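Local structure of hypothetical protein (2OP5) at residues D6-L11 with R106-E112; N12-F18 with F100-R106; L39-L43 with I82-F87. The protein is of unknown function but forms a dimer with a ferredoxin-like fold, as in the dimeric alpha-beta barrel superfamily. All blocks are in the same frame, centred on the assembly; numbering follows the deposited sequence.

Contact 1 (D6-L11 with R106-E112); sequences DETAFL and RGVVVSE. With EDO (1,2-ethanediol), chain H.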
loop_
_atom_site.group_PDB
_atom_site.type_symbol
_atom_site.label_atom_id
_atom_site.label_comp_id
_atom_site.label_asym_id
_atom_site.label_seq_id
_atom_site.Cartn_x
_atom_site.Cartn_y
_atom_site.Cartn_z
ATOM N N ASP A 6 13.673 10.099 2.141
ATOM C CA ASP A 6 13.872 8.757 1.564
ATOM C C ASP A 6 12.957 8.442 0.403
ATOM O O ASP A 6 11.746 8.320 0.590
ATOM C CB ASP A 6 13.587 7.683 2.603
ATOM C CG ASP A 6 14.721 7.463 3.552
ATOM O OD1 ASP A 6 15.858 7.352 3.059
ATOM O OD2 ASP A 6 14.458 7.330 4.778
ATOM N N GLU A 7 13.546 8.243 -0.775
ATOM C CA GLU A 7 12.793 7.881 -1.981
ATOM C C GLU A 7 12.562 6.343 -2.022
ATOM O O GLU A 7 13.505 5.548 -1.902
ATOM C CB GLU A 7 13.568 8.349 -3.224
ATOM C CG GLU A 7 12.768 8.292 -4.539
ATOM C CD GLU A 7 13.624 8.464 -5.809
ATOM O OE1 GLU A 7 14.805 8.044 -5.815
ATOM O OE2 GLU A 7 13.092 8.981 -6.813
ATOM N N THR A 8 11.305 5.933 -2.178
ATOM C CA THR A 8 10.972 4.521 -2.279
ATOM C C THR A 8 11.148 4.089 -3.724
ATOM O O THR A 8 10.601 4.701 -4.623
ATOM C CB THR A 8 9.504 4.239 -1.834
ATOM O OG1 THR A 8 9.330 4.612 -0.471
ATOM C CG2 THR A 8 9.158 2.765 -1.957
ATOM N N ALA A 9 11.923 3.037 -3.933
ATOM C CA ALA A 9 12.146 2.476 -5.265
ATOM C C ALA A 9 11.359 1.193 -5.469
ATOM O O ALA A 9 10.884 0.927 -6.569
ATOM C CB ALA A 9 13.607 2.193 -5.468
ATOM N N PHE A 10 11.259 0.394 -4.412
ATOM C CA PHE A 10 10.573 -0.887 -4.446
ATOM C C PHE A 10 9.564 -0.954 -3.316
ATOM O O PHE A 10 9.822 -0.444 -2.236
ATOM C CB PHE A 10 11.589 -1.997 -4.290
ATOM C CG PHE A 10 11.084 -3.345 -4.691
ATOM C CD1 PHE A 10 10.968 -3.674 -6.034
ATOM C CD2 PHE A 10 10.796 -4.314 -3.739
ATOM C CE1 PHE A 10 10.549 -4.929 -6.413
ATOM C CE2 PHE A 10 10.366 -5.590 -4.131
ATOM C CZ PHE A 10 10.253 -5.889 -5.459
ATOM N N LEU A 11 8.447 -1.634 -3.568
ATOM C CA LEU A 11 7.338 -1.685 -2.633
ATOM C C LEU A 11 6.524 -2.990 -2.685
ATOM O O LEU A 11 6.382 -3.614 -3.740
ATOM C CB LEU A 11 6.437 -0.479 -2.972
ATOM C CG LEU A 11 5.103 -0.064 -2.356
ATOM C CD1 LEU A 11 4.845 1.407 -2.609
ATOM C CD2 LEU A 11 3.940 -0.880 -2.875
ATOM N N ARG A 106 4.204 -6.865 -5.361
ATOM C CA ARG A 106 5.532 -6.247 -5.346
ATOM C C ARG A 106 5.897 -5.649 -6.675
ATOM O O ARG A 106 5.613 -6.239 -7.722
ATOM C CB ARG A 106 6.624 -7.268 -5.059
ATOM C CG ARG A 106 6.445 -8.102 -3.847
ATOM C CD ARG A 106 7.612 -9.065 -3.698
ATOM N NE ARG A 106 7.188 -10.271 -3.000
ATOM C CZ ARG A 106 6.839 -11.419 -3.574
ATOM N NH1 ARG A 106 6.852 -11.588 -4.891
ATOM N NH2 ARG A 106 6.468 -12.427 -2.803
ATOM N N GLY A 107 6.613 -4.529 -6.635
ATOM C CA GLY A 107 7.072 -3.883 -7.856
ATOM C C GLY A 107 7.837 -2.586 -7.668
ATOM O O GLY A 107 8.040 -2.121 -6.547
ATOM N N VAL A 108 8.234 -2.012 -8.805
ATOM C CA VAL A 108 9.000 -0.800 -8.869
ATOM C C VAL A 108 8.067 0.380 -8.739
ATOM O O VAL A 108 6.992 0.388 -9.345
ATOM C CB VAL A 108 9.666 -0.571 -10.270
ATOM C CG1 VAL A 108 10.817 0.409 -10.161
ATOM C CG2 VAL A 108 10.211 -1.816 -10.850
ATOM N N VAL A 109 8.508 1.379 -7.990
ATOM C CA VAL A 109 7.794 2.628 -7.886
ATOM C C VAL A 109 8.039 3.426 -9.183
ATOM O O VAL A 109 9.171 3.531 -9.665
ATOM C CB VAL A 109 8.221 3.434 -6.636
ATOM C CG1 VAL A 109 7.628 4.835 -6.668
ATOM C CG2 VAL A 109 7.781 2.718 -5.376
ATOM N N VAL A 110 6.953 3.954 -9.743
ATOM C CA VAL A 110 6.964 4.738 -10.979
ATOM C C VAL A 110 6.749 6.230 -10.653
ATOM O O VAL A 110 7.215 7.105 -11.372
ATOM C CB VAL A 110 5.796 4.287 -11.923
ATOM C CG1 VAL A 110 5.866 4.984 -13.271
ATOM C CG2 VAL A 110 5.795 2.784 -12.105
ATOM N N SER A 111 6.007 6.520 -9.590
ATOM C CA SER A 111 5.770 7.898 -9.212
ATOM C C SER A 111 5.535 7.955 -7.718
ATOM O O SER A 111 4.915 7.043 -7.131
ATOM C CB SER A 111 4.563 8.450 -9.967
ATOM O OG SER A 111 4.430 9.837 -9.778
ATOM N N GLU A 112 6.057 9.013 -7.109
ATOM C CA GLU A 112 5.912 9.260 -5.683
ATOM C C GLU A 112 5.706 10.760 -5.389
ATOM O O GLU A 112 6.531 11.608 -5.757
ATOM C CB GLU A 112 7.137 8.772 -4.914
ATOM C CG GLU A 112 6.919 8.743 -3.395
ATOM C CD GLU A 112 8.133 8.276 -2.617
ATOM O OE1 GLU A 112 9.178 7.949 -3.240
ATOM O OE2 GLU A 112 8.037 8.250 -1.373
HETATM C C1 EDO H . 4.001 -10.159 -6.128
HETATM O O1 EDO H . 3.545 -9.207 -7.108
HETATM C C2 EDO H . 3.888 -11.581 -6.667
HETATM O O2 EDO H . 3.036 -12.371 -5.823
#
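The t rotamer of F10 (chi1 -164°) lays its ring along the partner strand, with G107 N over one face, F10 CD1 3.4 Å from G107 O and F10 CZ 3.9 Å from R106 CB; G107, lacking a side chain, puts bare backbone under the ring. L11, also t, points to the other face of the sheet, its CB 4.2 Å from V109 CG2. V109 (t) points toward T8 (m), V109 CG2 to T8 CG2 3.7 Å. In the antiparallel pairing L11 and G107 exchange two hydrogen bonds (N to O, both 3.0 Å) and V109 N donates to A9 O (2.8 Å). E112, chi1 and chi2 both t, reaches back so that its OE1 accepts a hydrogen bond from T8 N (3.1 Å), while OE2 forms a salt bridge with R50 of the second subunit. A classic beta bulge sets A9 and F10 opposite Y70 of strand 63-70. F10 meets Y76 of helix 73-86, and V109, S111 and E112 pair with a strand of the second subunit, continuing the sheet.

Contact 2 (N12-F18 with F100-R106); sequences NSLFMDF and FKIHNNR. With EDO (1,2-ethanediol), chain H.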
loop_
_atom_site.group_PDB
_atom_site.type_symbol
_atom_site.label_atom_id
_atom_site.label_comp_id
_atom_site.label_asym_id
_atom_site.label_seq_id
_atom_site.Cartn_x
_atom_site.Cartn_y
_atom_site.Cartn_z
ATOM N N ASN A 12 6.016 -3.400 -1.523
ATOM C CA ASN A 12 5.085 -4.532 -1.432
ATOM C C ASN A 12 3.838 -4.037 -0.719
ATOM O O ASN A 12 3.927 -3.508 0.385
ATOM C CB ASN A 12 5.672 -5.720 -0.681
ATOM C CG ASN A 12 4.817 -6.990 -0.805
ATOM O OD1 ASN A 12 3.846 -7.049 -1.568
ATOM N ND2 ASN A 12 5.199 -8.023 -0.068
ATOM N N SER A 13 2.696 -4.148 -1.385
ATOM C CA SER A 13 1.394 -3.771 -0.824
ATOM C C SER A 13 0.676 -5.087 -0.743
ATOM O O SER A 13 0.089 -5.557 -1.728
ATOM C CB SER A 13 0.636 -2.798 -1.732
ATOM O OG SER A 13 -0.640 -2.477 -1.183
ATOM N N LEU A 14 0.785 -5.710 0.423
ATOM C CA LEU A 14 0.225 -7.021 0.623
ATOM C C LEU A 14 -1.022 -6.962 1.490
ATOM O O LEU A 14 -1.256 -5.953 2.175
ATOM C CB LEU A 14 1.279 -7.947 1.215
ATOM C CG LEU A 14 1.673 -7.859 2.680
ATOM C CD1 LEU A 14 0.623 -8.450 3.614
ATOM C CD2 LEU A 14 2.978 -8.635 2.886
ATOM N N PHE A 15 -1.843 -8.011 1.398
ATOM C CA PHE A 15 -3.033 -8.096 2.244
ATOM C C PHE A 15 -3.304 -9.538 2.676
ATOM O O PHE A 15 -2.890 -10.487 2.000
ATOM C CB PHE A 15 -4.277 -7.377 1.647
ATOM C CG PHE A 15 -4.841 -7.987 0.366
ATOM C CD1 PHE A 15 -4.417 -7.546 -0.882
ATOM C CD2 PHE A 15 -5.841 -8.947 0.421
ATOM C CE1 PHE A 15 -4.955 -8.071 -2.054
ATOM C CE2 PHE A 15 -6.380 -9.494 -0.753
ATOM C CZ PHE A 15 -5.935 -9.053 -1.992
HETATM N N MSE A 16 -3.955 -9.660 3.845
HETATM C CA MSE A 16 -4.316 -10.955 4.443
HETATM C C MSE A 16 -5.778 -10.945 4.849
HETATM O O MSE A 16 -6.245 -9.992 5.462
HETATM C CB MSE A 16 -3.513 -11.246 5.696
HETATM C CG MSE A 16 -2.096 -11.661 5.445
HETATM SE SE MSE A 16 -0.993 -11.179 6.986
HETATM C CE MSE A 16 -1.197 -9.342 6.761
ATOM N N ASP A 17 -6.469 -12.032 4.537
ATOM C CA ASP A 17 -7.884 -12.201 4.822
ATOM C C ASP A 17 -8.056 -13.371 5.767
ATOM O O ASP A 17 -7.570 -14.472 5.488
ATOM C CB ASP A 17 -8.650 -12.495 3.542
ATOM C CG ASP A 17 -8.596 -11.353 2.554
ATOM O OD1 ASP A 17 -8.339 -10.224 2.999
ATOM O OD2 ASP A 17 -8.792 -11.583 1.332
ATOM N N PHE A 18 -8.770 -13.121 6.866
ATOM C CA PHE A 18 -9.021 -14.122 7.901
ATOM C C PHE A 18 -10.438 -14.662 7.809
ATOM O O PHE A 18 -11.326 -14.020 7.226
ATOM C CB PHE A 18 -8.726 -13.522 9.287
ATOM C CG PHE A 18 -7.289 -13.107 9.457
ATOM C CD1 PHE A 18 -6.861 -11.851 9.038
ATOM C CD2 PHE A 18 -6.348 -13.989 9.969
ATOM C CE1 PHE A 18 -5.529 -11.469 9.170
ATOM C CE2 PHE A 18 -5.012 -13.610 10.090
ATOM C CZ PHE A 18 -4.610 -12.343 9.694
ATOM N N PHE A 100 -5.154 -17.891 6.575
ATOM C CA PHE A 100 -5.247 -16.741 5.716
ATOM C C PHE A 100 -4.245 -16.973 4.606
ATOM O O PHE A 100 -3.315 -17.750 4.787
ATOM C CB PHE A 100 -4.793 -15.481 6.477
ATOM C CG PHE A 100 -3.362 -15.564 7.005
ATOM C CD1 PHE A 100 -2.278 -15.213 6.206
ATOM C CD2 PHE A 100 -3.109 -16.005 8.289
ATOM C CE1 PHE A 100 -0.965 -15.304 6.689
ATOM C CE2 PHE A 100 -1.815 -16.098 8.766
ATOM C CZ PHE A 100 -0.737 -15.743 7.961
ATOM N N LYS A 101 -4.423 -16.321 3.459
ATOM C CA LYS A 101 -3.442 -16.370 2.374
ATOM C C LYS A 101 -2.943 -14.952 2.168
ATOM O O LYS A 101 -3.756 -14.014 2.102
ATOM C CB LYS A 101 -4.059 -16.879 1.072
ATOM C CG LYS A 101 -3.106 -16.810 -0.139
ATOM C CD LYS A 101 -3.745 -17.311 -1.422
ATOM C CE LYS A 101 -3.983 -18.810 -1.395
ATOM N NZ LYS A 101 -4.326 -19.307 -2.746
ATOM N N ILE A 102 -1.628 -14.796 2.056
ATOM C CA ILE A 102 -1.064 -13.499 1.821
ATOM C C ILE A 102 -1.162 -13.222 0.333
ATOM O O ILE A 102 -0.736 -14.042 -0.484
ATOM C CB ILE A 102 0.404 -13.401 2.268
ATOM C CG1 ILE A 102 0.506 -13.622 3.778
ATOM C CG2 ILE A 102 0.968 -12.014 1.971
ATOM C CD1 ILE A 102 1.895 -13.342 4.386
ATOM N N HIS A 103 -1.764 -12.078 0.003
ATOM C CA HIS A 103 -1.787 -11.574 -1.364
ATOM C C HIS A 103 -0.735 -10.508 -1.479
ATOM O O HIS A 103 -0.902 -9.429 -0.925
ATOM C CB HIS A 103 -3.144 -11.000 -1.703
ATOM C CG HIS A 103 -4.181 -12.051 -1.893
ATOM N ND1 HIS A 103 -5.184 -12.287 -0.979
ATOM C CD2 HIS A 103 -4.344 -12.965 -2.881
ATOM C CE1 HIS A 103 -5.949 -13.275 -1.421
ATOM N NE2 HIS A 103 -5.450 -13.713 -2.565
ATOM N N ASN A 104 0.362 -10.841 -2.152
ATOM C CA ASN A 104 1.470 -9.912 -2.368
ATOM C C ASN A 104 1.311 -9.194 -3.686
ATOM O O ASN A 104 0.759 -9.760 -4.653
ATOM C CB ASN A 104 2.809 -10.649 -2.417
ATOM C CG ASN A 104 3.098 -11.401 -1.147
ATOM O OD1 ASN A 104 3.473 -10.809 -0.121
ATOM N ND2 ASN A 104 2.947 -12.726 -1.209
ATOM N N ASN A 105 1.822 -7.964 -3.702
ATOM C CA ASN A 105 1.831 -7.086 -4.860
ATOM C C ASN A 105 3.127 -6.289 -4.813
ATOM O O ASN A 105 3.134 -5.174 -4.292
ATOM C CB ASN A 105 0.632 -6.139 -4.832
ATOM C CG ASN A 105 -0.691 -6.883 -4.892
ATOM O OD1 ASN A 105 -1.096 -7.350 -5.943
ATOM N ND2 ASN A 105 -1.364 -6.994 -3.748
ATOM N N ARG A 106 4.204 -6.865 -5.361
ATOM C CA ARG A 106 5.532 -6.247 -5.346
ATOM C C ARG A 106 5.897 -5.649 -6.675
ATOM O O ARG A 106 5.613 -6.239 -7.722
ATOM C CB ARG A 106 6.624 -7.268 -5.059
ATOM C CG ARG A 106 6.445 -8.102 -3.847
ATOM C CD ARG A 106 7.612 -9.065 -3.698
ATOM N NE ARG A 106 7.188 -10.271 -3.000
ATOM C CZ ARG A 106 6.839 -11.419 -3.574
ATOM N NH1 ARG A 106 6.852 -11.588 -4.891
ATOM N NH2 ARG A 106 6.468 -12.427 -2.803
HETATM C C1 EDO H . 4.001 -10.159 -6.128
HETATM O O1 EDO H . 3.545 -9.207 -7.108
HETATM C C2 EDO H . 3.888 -11.581 -6.667
HETATM O O2 EDO H . 3.036 -12.371 -5.823
#
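Segments 12-18 and 100-106 run antiparallel in a ferredoxin-like sheet, their end-to-end directions 169° apart. Segment 12-18 lies on inner strand 10-17; 100-106, only weakly strand-like around 102-103, is the irregular start of strand 102-114, outermost in the chain's own sheet, which the second subunit extends. F15 and H103 form a hydrogen-bonded pair, with F15 N to H103 O at 2.9 Å and H103 N to F15 O at 2.8 Å. Toward R106 side chains partly take over the pairing. S13 N still donates to N105 O (3.1 Å), but S13 O accepts a hydrogen bond from N105 ND2 (2.9 Å), and N105 N turns to N12 OD1 (3.1 Å). N12 ND2 in turn donates to N104 OD1 (3.3 Å), so asparagines on both segments stitch this part together. Selenomethionine M16 sets its SE 4.6 Å from the centroid of the F100 ring, a Met-aromatic contact, and its CG 3.7 Å from I102 CG1. The F18 ring receives F100 CB over one face (4.3 Å to the F18 centroid). This apolar side continues into helix 21-28, where F27 meets M16 and F18. F15 packs against F15 of the second subunit, and N105 OD1 accepts a hydrogen bond from R63 of that subunit. In the conformer given, the p rotamer of F15 (chi1 66°) swings its ring under H103; the two rings are near parallel but slid apart, with centroids 4.5 Å apart. What lies over the F15 ring is H103 CB, a CH-pi contact 3.5 Å from its centroid and 15° off the ring normal.

Contact 3 (L39-L43 with I82-F87); sequences LYSRL and IIDKEF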
loop_
_atom_site.group_PDB
_atom_site.type_symbol
_atom_site.label_atom_id
_atom_site.label_comp_id
_atom_site.label_asym_id
_atom_site.label_seq_id
_atom_site.Cartn_x
_atom_site.Cartn_y
_atom_site.Cartn_z
ATOM N N LEU A 39 13.981 -5.231 15.442
ATOM C CA LEU A 39 13.954 -5.768 14.090
ATOM C C LEU A 39 13.893 -4.607 13.087
ATOM O O LEU A 39 14.651 -4.568 12.140
ATOM C CB LEU A 39 12.750 -6.706 13.908
ATOM C CG LEU A 39 12.595 -7.269 12.496
ATOM C CD1 LEU A 39 13.794 -8.018 12.142
ATOM C CD2 LEU A 39 11.364 -8.148 12.316
ATOM N N TYR A 40 12.989 -3.662 13.311
ATOM C CA TYR A 40 12.886 -2.477 12.447
ATOM C C TYR A 40 14.186 -1.707 12.325
ATOM O O TYR A 40 14.507 -1.212 11.264
ATOM C CB TYR A 40 11.828 -1.497 12.962
ATOM C CG TYR A 40 10.398 -1.819 12.623
ATOM C CD1 TYR A 40 10.028 -2.180 11.320
ATOM C CD2 TYR A 40 9.398 -1.643 13.568
ATOM C CE1 TYR A 40 8.736 -2.450 11.003
ATOM C CE2 TYR A 40 8.089 -1.880 13.246
ATOM C CZ TYR A 40 7.759 -2.284 11.961
ATOM O OH TYR A 40 6.438 -2.546 11.651
ATOM N N SER A 41 14.932 -1.597 13.416
ATOM C CA SER A 41 16.215 -0.887 13.365
ATOM C C SER A 41 17.146 -1.534 12.355
ATOM O O SER A 41 17.742 -0.846 11.554
ATOM C CB SER A 41 16.882 -0.864 14.739
ATOM O OG SER A 41 17.988 0.014 14.737
ATOM N N ARG A 42 17.227 -2.866 12.386
ATOM C CA ARG A 42 18.099 -3.611 11.480
ATOM C C ARG A 42 17.583 -3.672 10.046
ATOM O O ARG A 42 18.384 -3.655 9.112
ATOM C CB ARG A 42 18.394 -5.007 12.042
ATOM C CG ARG A 42 19.330 -4.895 13.236
ATOM C CD ARG A 42 19.639 -6.204 13.965
ATOM N NE ARG A 42 18.513 -6.633 14.792
ATOM C CZ ARG A 42 17.662 -7.605 14.506
ATOM N NH1 ARG A 42 17.779 -8.331 13.408
ATOM N NH2 ARG A 42 16.691 -7.866 15.359
ATOM N N LEU A 43 16.268 -3.760 9.876
ATOM C CA LEU A 43 15.671 -3.763 8.560
ATOM C C LEU A 43 15.807 -2.361 7.954
ATOM O O LEU A 43 16.083 -2.211 6.770
ATOM C CB LEU A 43 14.196 -4.178 8.620
ATOM C CG LEU A 43 13.776 -5.600 9.032
ATOM C CD1 LEU A 43 12.274 -5.679 9.134
ATOM C CD2 LEU A 43 14.258 -6.687 8.065
ATOM N N ILE A 82 17.066 -11.055 6.700
ATOM C CA ILE A 82 17.023 -10.666 8.124
ATOM C C ILE A 82 15.805 -11.279 8.833
ATOM O O ILE A 82 15.938 -11.856 9.913
ATOM C CB ILE A 82 17.080 -9.124 8.268
ATOM C CG1 ILE A 82 18.501 -8.662 7.889
ATOM C CG2 ILE A 82 16.713 -8.692 9.683
ATOM C CD1 ILE A 82 18.704 -7.147 7.864
ATOM N N ILE A 83 14.632 -11.154 8.213
ATOM C CA ILE A 83 13.388 -11.760 8.726
ATOM C C ILE A 83 13.497 -13.298 8.907
ATOM O O ILE A 83 12.969 -13.854 9.878
ATOM C CB ILE A 83 12.218 -11.378 7.805
ATOM C CG1 ILE A 83 11.888 -9.893 8.015
ATOM C CG2 ILE A 83 10.967 -12.231 8.071
ATOM C CD1 ILE A 83 11.194 -9.261 6.898
ATOM N N ASP A 84 14.202 -13.961 7.990
ATOM C CA ASP A 84 14.399 -15.419 8.013
ATOM C C ASP A 84 15.237 -15.835 9.209
ATOM O O ASP A 84 14.977 -16.856 9.846
ATOM C CB ASP A 84 15.108 -15.881 6.728
ATOM C CG ASP A 84 15.142 -17.397 6.584
ATOM O OD1 ASP A 84 14.050 -17.997 6.540
ATOM O OD2 ASP A 84 16.253 -17.988 6.495
ATOM N N LYS A 85 16.264 -15.042 9.490
ATOM C CA LYS A 85 17.141 -15.277 10.613
ATOM C C LYS A 85 16.535 -14.806 11.967
ATOM O O LYS A 85 17.038 -15.164 13.042
ATOM C CB LYS A 85 18.458 -14.539 10.360
ATOM C CG LYS A 85 19.279 -15.031 9.168
ATOM N N GLU A 86 15.479 -13.989 11.905
ATOM C CA GLU A 86 14.821 -13.438 13.091
ATOM C C GLU A 86 13.884 -14.431 13.752
ATOM O O GLU A 86 13.826 -14.483 14.963
ATOM C CB GLU A 86 14.003 -12.196 12.703
ATOM C CG GLU A 86 13.361 -11.417 13.835
ATOM C CD GLU A 86 14.386 -10.706 14.723
ATOM O OE1 GLU A 86 15.567 -10.643 14.324
ATOM O OE2 GLU A 86 14.015 -10.221 15.817
ATOM N N PHE A 87 13.150 -15.198 12.948
ATOM C CA PHE A 87 12.152 -16.121 13.452
ATOM C C PHE A 87 12.453 -17.546 13.041
ATOM O O PHE A 87 13.184 -17.786 12.093
ATOM C CB PHE A 87 10.767 -15.692 12.962
ATOM C CG PHE A 87 10.457 -14.231 13.230
ATOM C CD1 PHE A 87 10.009 -13.819 14.467
ATOM C CD2 PHE A 87 10.622 -13.285 12.236
ATOM C CE1 PHE A 87 9.738 -12.479 14.721
ATOM C CE2 PHE A 87 10.347 -11.955 12.457
ATOM C CZ PHE A 87 9.909 -11.547 13.706
HETATM O O HOH W 1 17.299 -11.322 12.491
#
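This is a helix-helix contact on the helical layer of the fold, where helix 37-46 meets the C-terminal end of helix 73-86. The axes of the two short helical segments run roughly antiparallel, at 150°, and approach to 11.1 Å, bridged by side chains. L39 and L43, one helical turn apart, present their methyls to I82: L39 CD1 lies 3.9 Å and L43 CD2 3.6 Å from I82 CG2. L43 CD2 also reaches I83 CG1 (4.0 Å), and L39 CD2 touches F87 CE2 (3.9 Å) just past the helix end. Above this apolar seam R42 NH2 forms a salt bridge with E86 OE1 (3.2 Å), which R42 NH1 joins weakly (3.3 Å). A water donates to E86 OE1 (2.6 Å) and to I82 O (3.0 Å), tying the bridge to the backbone. Beneath, L43 rests on L48 of strand 48-56. Helix 37-46 follows the first strand, helix 73-86 the third, and both pack on one face of the sheet, as in the two-layer alpha+beta sandwich of ferredoxin-like folds.

Contacts 1 and 2 are successive parts of one strand pairing: both use strands 10-17 and 102-114, share R106, and have centres 18 Å apart. Contact 3 lies in the helical layer, 21 Å from contact 1 and 19 Å from contact 2 between centres, and touches neither. Along the chain the order is 6-11, 12-18, 39-43, 82-87, 100-106, 106-112, so the strand contacts bring the two ends of the fold together while contact 3 joins helices from the intervening sequence. The sheet, with strand order 48-56, 63-70, 10-17, 102-114, carries the two strand contacts, both of which touch the second subunit, and contact 3 ties together helices packed against it, consistent with a dimeric ferredoxin-like protein.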